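Local coordinates for protein titin (Homo sapiens, PDB 2J8H) that serves as a giant elastic protein of the muscle sarcomere, here represented by a rigid tandem of two immunoglobulin domains from its A-band region, at residues V36-Q41 with Y77-T82; V98-H103 with V178-R183. All coordinates share one frame; numbering follows the deposited sequence.

Contact 1: residues V36-Q41 with Y77-T82; sequences VKWYRQ and YQVRAT
Residues 36-40 and 77-82 run antiparallel, 164° between their directions, and two hydrogen-bonded pairs, Lys-37 with Arg-80 and Tyr-39 with Gln-78, alternate with non-hydrogen-bonded ones. Of the four backbone bonds, Arg-80 N to Lys-37 O (2.8 Å) is the straightest, at 166°. On the face carrying Trp-38, Val-79 CG2 sits over the centre of the indole six-membered ring, 3.7 Å from its centroid, a CH-pi contact. The methyl reaches it because it stands anti to its own backbone N. Val-36 CG1 also meets Val-79 CG2 at 3.3 Å, a close fit for two methyl carbons. Arg-40 CG lies 3.7 Å from Tyr-77 CE2, while Tyr-77 OH bonds to Asp-73 O and the Arg-40 guanidinium to Asp-72 O. On the other face, Tyr-39 OH rests over the centre of the Arg-80 guanidinium, 3.2 Å from Arg-80 CZ, a stacked contact without a hydrogen bond, the planes 27° apart. Gln-78 OE1 lies 3.3 Å from Tyr-39 CB and accepts a bond from Gly-42 N. Trp-38 packs inward on Leu-24 and Leu-64, and Val-79 on Cys-26, as in an immunoglobulin sandwich core; strand 86-102 flanks 76-83 within the sheet.

Contact 2: residues V98-H103 with V178-R183; sequences VPAKIH and VCAKNR
Asn-182 makes both hydrogen bonds between residues 98-103 and 178-183, reaching from the strand to the backbone of the other segment. Its ND2 donates to Val-98 O at 3.1 Å, nearly straight at 163°; the acceptor lies in the amide plane of Asn-182, and the donor lies in the Val-98 carbonyl plane. The second bond is bent: Ala-100 N donates to Asn-182 OD1 at 3.2 Å, coming from above the plane of the side-chain carbonyl. Chi1 of 66° puts CG between the backbone N and carbonyl carbon of Asn-182. ND2 also donates to Pro-132 O, and OD1 accepts from Phe-184 N, giving each amide atom two partners.

The apolar contacts join Ala-100 and Ile-102 to Ala-180 and Val-178. Ala-100 CB lies 3.9 Å from Ala-180 CB. Ile-102 brings CD1 to 3.7 Å from Ala-180 CB, and its CG2 meets Val-178 CG1 at 4.2 Å; Ile-126 and Phe-128 of strand 123-131 also touch Ile-102.

Charge enters at Lys-101, whose NZ donates to Ile-102 O (2.7 Å) and forms a salt bridge with Asp-187, which also accepts from Ile-102 N. The strand axes run 175° apart at 5.8 Å without a backbone hydrogen bond between them, so side-chain packing and one side-chain amide bonded to Val-98 O and Ala-100 N, rather than sheet pairing, join the entry of the second immunoglobulin domain to its body.

Both segments of contact 1 precede those of contact 2 in sequence, and the centres of the two contacts lie about 34 Å apart, with nearest atoms about 13 Å from each other. Contact 1 is internal to the first immunoglobulin domain. Contact 2 packs the start of the second domain, residues 98-103, on its strand 174-182. Strand 86-102 connects them: it follows strand 76-83 in sequence, pairs antiparallel with it, and continues into residues 98-102, where it pairs with strand 123-131 of the next domain. An unbroken strand spanning both domains is consistent with the rigid tandem conformation reported for this A-band repeat.

Contact 1: residues V36-Q41 with Y77-T82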
loop_
_atom_site.group_PDB
_atom_site.type_symbol
_atom_site.label_atom_id
_atom_site.label_comp_id
_atom_site.label_asym_id
_atom_site.label_seq_id
_atom_site.Cartn_x
_atom_site.Cartn_y
_atom_site.Cartn_z
ATOM N N VAL A 36 29.391 -5.447 -11.300
ATOM C CA VAL A 36 28.186 -6.209 -11.447
ATOM C C VAL A 36 27.218 -5.488 -12.350
ATOM O O VAL A 36 27.090 -4.273 -12.289
ATOM C CB VAL A 36 27.568 -6.470 -10.091
ATOM C CG1 VAL A 36 26.124 -6.981 -10.232
ATOM C CG2 VAL A 36 28.470 -7.458 -9.319
ATOM N N LYS A 37 26.573 -6.251 -13.226
ATOM C CA LYS A 37 25.523 -5.745 -14.076
ATOM C C LYS A 37 24.331 -6.670 -13.882
ATOM O O LYS A 37 24.490 -7.849 -13.542
ATOM C CB LYS A 37 25.970 -5.734 -15.541
ATOM C CG LYS A 37 27.038 -4.721 -15.904
ATOM C CD LYS A 37 27.398 -4.723 -17.427
ATOM C CE LYS A 37 28.332 -5.872 -17.873
ATOM N NZ LYS A 37 28.806 -5.837 -19.368
ATOM N N TRP A 38 23.146 -6.118 -14.090
ATOM C CA TRP A 38 21.896 -6.821 -13.902
ATOM C C TRP A 38 21.119 -6.833 -15.193
ATOM O O TRP A 38 21.166 -5.851 -15.957
ATOM C CB TRP A 38 21.069 -6.067 -12.876
ATOM C CG TRP A 38 21.598 -6.114 -11.483
ATOM C CD1 TRP A 38 22.457 -5.233 -10.899
ATOM C CD2 TRP A 38 21.295 -7.092 -10.497
ATOM N NE1 TRP A 38 22.694 -5.595 -9.605
ATOM C CE2 TRP A 38 21.996 -6.739 -9.332
ATOM C CE3 TRP A 38 20.497 -8.241 -10.483
ATOM C CZ2 TRP A 38 21.906 -7.478 -8.158
ATOM C CZ3 TRP A 38 20.416 -8.971 -9.316
ATOM C CH2 TRP A 38 21.122 -8.581 -8.168
ATOM N N TYR A 39 20.374 -7.911 -15.431
ATOM C CA TYR A 39 19.671 -8.086 -16.695
ATOM C C TYR A 39 18.284 -8.636 -16.447
ATOM O O TYR A 39 18.090 -9.454 -15.536
ATOM C CB TYR A 39 20.399 -9.095 -17.584
ATOM C CG TYR A 39 21.834 -8.733 -17.838
ATOM C CD1 TYR A 39 22.797 -8.978 -16.870
ATOM C CD2 TYR A 39 22.246 -8.152 -19.048
ATOM C CE1 TYR A 39 24.123 -8.656 -17.075
ATOM C CE2 TYR A 39 23.570 -7.800 -19.236
ATOM C CZ TYR A 39 24.493 -8.079 -18.250
ATOM O OH TYR A 39 25.814 -7.759 -18.396
ATOM N N ARG A 40 17.347 -8.234 -17.303
ATOM C CA ARG A 40 16.030 -8.835 -17.360
ATOM C C ARG A 40 15.981 -9.570 -18.690
ATOM O O ARG A 40 16.120 -8.965 -19.752
ATOM C CB ARG A 40 14.961 -7.742 -17.302
ATOM C CG ARG A 40 13.517 -8.225 -17.366
ATOM C CD ARG A 40 12.637 -7.023 -17.647
ATOM N NE ARG A 40 11.248 -7.344 -17.920
ATOM C CZ ARG A 40 10.797 -7.901 -19.035
ATOM N NH1 ARG A 40 11.631 -8.257 -20.015
ATOM N NH2 ARG A 40 9.488 -8.147 -19.157
ATOM N N GLN A 41 15.795 -10.883 -18.633
ATOM C CA GLN A 41 15.776 -11.702 -19.837
ATOM C C GLN A 41 16.911 -11.338 -20.773
ATOM O O GLN A 41 16.692 -11.144 -21.962
ATOM C CB GLN A 41 14.462 -11.539 -20.603
ATOM C CG GLN A 41 13.333 -12.338 -20.068
ATOM C CD GLN A 41 12.166 -12.380 -21.021
ATOM O OE1 GLN A 41 11.338 -11.463 -21.049
ATOM N NE2 GLN A 41 12.095 -13.441 -21.820
ATOM N N TYR A 77 15.861 -13.161 -14.469
ATOM C CA TYR A 77 16.824 -12.101 -14.297
ATOM C C TYR A 77 18.180 -12.747 -14.187
ATOM O O TYR A 77 18.284 -13.903 -13.772
ATOM C CB TYR A 77 16.529 -11.302 -13.028
ATOM C CG TYR A 77 15.229 -10.543 -13.136
ATOM C CD1 TYR A 77 14.000 -11.178 -12.908
ATOM C CD2 TYR A 77 15.221 -9.217 -13.515
ATOM C CE1 TYR A 77 12.806 -10.484 -13.041
ATOM C CE2 TYR A 77 14.038 -8.528 -13.678
ATOM C CZ TYR A 77 12.830 -9.163 -13.429
ATOM O OH TYR A 77 11.663 -8.434 -13.582
ATOM N N GLN A 78 19.201 -12.005 -14.607
ATOM C CA GLN A 78 20.589 -12.420 -14.489
ATOM C C GLN A 78 21.374 -11.334 -13.772
ATOM O O GLN A 78 21.066 -10.169 -13.874
ATOM C CB GLN A 78 21.219 -12.647 -15.861
ATOM C CG GLN A 78 20.624 -13.758 -16.691
ATOM C CD GLN A 78 19.421 -13.332 -17.519
ATOM O OE1 GLN A 78 19.322 -12.189 -17.954
ATOM N NE2 GLN A 78 18.516 -14.278 -17.775
ATOM N N VAL A 79 22.368 -11.750 -13.014
ATOM C CA VAL A 79 23.368 -10.864 -12.435
ATOM C C VAL A 79 24.711 -11.384 -12.902
ATOM O O VAL A 79 24.947 -12.615 -12.945
ATOM C CB VAL A 79 23.290 -10.806 -10.888
ATOM C CG1 VAL A 79 23.564 -12.145 -10.290
ATOM C CG2 VAL A 79 24.234 -9.702 -10.306
ATOM N N ARG A 80 25.549 -10.448 -13.330
ATOM C CA ARG A 80 26.852 -10.782 -13.850
ATOM C C ARG A 80 27.920 -10.110 -13.044
ATOM O O ARG A 80 27.811 -8.932 -12.743
ATOM C CB ARG A 80 26.952 -10.332 -15.311
ATOM C CG ARG A 80 28.272 -10.774 -15.965
ATOM C CD ARG A 80 28.443 -10.199 -17.365
ATOM N NE ARG A 80 27.422 -10.716 -18.267
ATOM C CZ ARG A 80 27.315 -10.391 -19.545
ATOM N NH1 ARG A 80 28.193 -9.564 -20.109
ATOM N NH2 ARG A 80 26.341 -10.910 -20.278
ATOM N N ALA A 81 28.988 -10.839 -12.736
ATOM C CA ALA A 81 30.116 -10.285 -11.995
ATOM C C ALA A 81 31.361 -10.482 -12.832
ATOM O O ALA A 81 31.625 -11.591 -13.262
ATOM C CB ALA A 81 30.269 -10.996 -10.628
ATOM N N THR A 82 32.120 -9.409 -13.045
ATOM C CA THR A 82 33.266 -9.423 -13.926
ATOM C C THR A 82 34.453 -8.707 -13.286
ATOM O O THR A 82 34.320 -7.619 -12.727
ATOM C CB THR A 82 32.928 -8.662 -15.220
ATOM O OG1 THR A 82 31.769 -9.232 -15.831
ATOM C CG2 THR A 82 34.079 -8.675 -16.215
#

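Contact 2: residues V98-H103 with V178-R183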
loop_
_atom_site.group_PDB
_atom_site.type_symbol
_atom_site.label_atom_id
_atom_site.label_comp_id
_atom_site.label_asym_id
_atom_site.label_seq_id
_atom_site.Cartn_x
_atom_site.Cartn_y
_atom_site.Cartn_z
ATOM N N VAL A 98 -0.668 -12.907 -8.006
ATOM C CA VAL A 98 -1.790 -11.984 -8.141
ATOM C C VAL A 98 -3.027 -12.763 -7.735
ATOM O O VAL A 98 -3.382 -13.757 -8.392
ATOM C CB VAL A 98 -1.941 -11.473 -9.591
ATOM C CG1 VAL A 98 -3.054 -10.436 -9.674
ATOM C CG2 VAL A 98 -0.603 -10.918 -10.124
ATOM N N PRO A 99 -3.661 -12.373 -6.629
ATOM C CA PRO A 99 -4.892 -13.042 -6.203
ATOM C C PRO A 99 -5.963 -13.006 -7.279
ATOM O O PRO A 99 -6.055 -12.014 -8.014
ATOM C CB PRO A 99 -5.331 -12.205 -4.997
ATOM C CG PRO A 99 -4.093 -11.653 -4.484
ATOM C CD PRO A 99 -3.283 -11.311 -5.680
ATOM N N ALA A 100 -6.767 -14.063 -7.383
ATOM C CA ALA A 100 -7.857 -14.058 -8.363
ATOM C C ALA A 100 -8.801 -12.947 -8.010
ATOM O O ALA A 100 -9.192 -12.825 -6.851
ATOM C CB ALA A 100 -8.605 -15.394 -8.397
ATOM N N LYS A 101 -9.201 -12.159 -9.003
ATOM C CA LYS A 101 -10.036 -11.002 -8.742
ATOM C C LYS A 101 -10.890 -10.700 -9.951
ATOM O O LYS A 101 -10.424 -10.751 -11.073
ATOM C CB LYS A 101 -9.154 -9.795 -8.359
ATOM C CG LYS A 101 -9.909 -8.528 -7.971
ATOM C CD LYS A 101 -10.512 -8.590 -6.581
ATOM C CE LYS A 101 -11.608 -7.461 -6.344
ATOM N NZ LYS A 101 -12.955 -7.756 -6.958
ATOM N N ILE A 102 -12.157 -10.424 -9.703
ATOM C CA ILE A 102 -13.096 -10.030 -10.750
ATOM C C ILE A 102 -13.208 -8.508 -10.688
ATOM O O ILE A 102 -13.346 -7.957 -9.605
ATOM C CB ILE A 102 -14.497 -10.623 -10.510
ATOM C CG1 ILE A 102 -14.496 -12.135 -10.639
ATOM C CG2 ILE A 102 -15.497 -10.028 -11.483
ATOM C CD1 ILE A 102 -13.959 -12.645 -11.945
ATOM N N HIS A 103 -13.136 -7.858 -11.843
ATOM C CA HIS A 103 -13.147 -6.393 -11.937
ATOM C C HIS A 103 -14.330 -5.929 -12.754
ATOM O O HIS A 103 -14.244 -5.851 -13.980
ATOM C CB HIS A 103 -11.904 -5.884 -12.654
ATOM C CG HIS A 103 -10.617 -6.369 -12.069
ATOM N ND1 HIS A 103 -10.173 -5.975 -10.833
ATOM C CD2 HIS A 103 -9.672 -7.205 -12.563
ATOM C CE1 HIS A 103 -9.011 -6.561 -10.579
ATOM N NE2 HIS A 103 -8.691 -7.314 -11.613
ATOM N N VAL A 178 -20.227 -14.747 -11.725
ATOM C CA VAL A 178 -18.936 -15.134 -12.297
ATOM C C VAL A 178 -17.933 -15.202 -11.144
ATOM O O VAL A 178 -17.939 -14.346 -10.227
ATOM C CB VAL A 178 -18.465 -14.151 -13.377
ATOM C CG1 VAL A 178 -18.424 -12.735 -12.843
ATOM C CG2 VAL A 178 -17.097 -14.596 -13.970
ATOM N N CYS A 179 -17.103 -16.235 -11.166
ATOM C CA CYS A 179 -16.194 -16.484 -10.075
ATOM C C CYS A 179 -14.825 -16.820 -10.634
ATOM O O CYS A 179 -14.732 -17.535 -11.628
ATOM C CB CYS A 179 -16.774 -17.605 -9.227
ATOM S SG CYS A 179 -15.804 -18.109 -7.773
ATOM N N ALA A 180 -13.777 -16.260 -10.025
ATOM C CA ALA A 180 -12.391 -16.561 -10.367
ATOM C C ALA A 180 -11.735 -17.122 -9.117
ATOM O O ALA A 180 -11.873 -16.539 -8.039
ATOM C CB ALA A 180 -11.661 -15.297 -10.845
ATOM N N LYS A 181 -11.030 -18.246 -9.266
ATOM C CA LYS A 181 -10.329 -18.915 -8.170
ATOM C C LYS A 181 -8.898 -19.246 -8.573
ATOM O O LYS A 181 -8.662 -19.804 -9.647
ATOM C CB LYS A 181 -10.981 -20.262 -7.810
ATOM C CG LYS A 181 -12.454 -20.241 -7.474
ATOM C CD LYS A 181 -13.133 -21.600 -7.811
ATOM C CE LYS A 181 -14.620 -21.623 -7.389
ATOM N NZ LYS A 181 -15.527 -20.735 -8.181
ATOM N N ASN A 182 -7.949 -18.928 -7.701
ATOM C CA ASN A 182 -6.634 -19.563 -7.742
ATOM C C ASN A 182 -6.154 -19.801 -6.330
ATOM O O ASN A 182 -6.933 -19.657 -5.377
ATOM C CB ASN A 182 -5.629 -18.762 -8.599
ATOM C CG ASN A 182 -5.270 -17.414 -8.024
ATOM O OD1 ASN A 182 -5.626 -17.065 -6.897
ATOM N ND2 ASN A 182 -4.546 -16.630 -8.817
ATOM N N ARG A 183 -4.882 -20.166 -6.186
ATOM C CA ARG A 183 -4.338 -20.499 -4.885
ATOM C C ARG A 183 -4.301 -19.330 -3.910
ATOM O O ARG A 183 -4.193 -19.548 -2.717
ATOM C CB ARG A 183 -2.925 -21.126 -5.032
ATOM C CG ARG A 183 -1.849 -20.159 -5.575
ATOM C CD ARG A 183 -0.483 -20.816 -5.640
ATOM N NE ARG A 183 -0.464 -21.953 -6.566
ATOM C CZ ARG A 183 0.634 -22.613 -6.920
ATOM N NH1 ARG A 183 1.826 -22.255 -6.431
ATOM N NH2 ARG A 183 0.548 -23.641 -7.765
#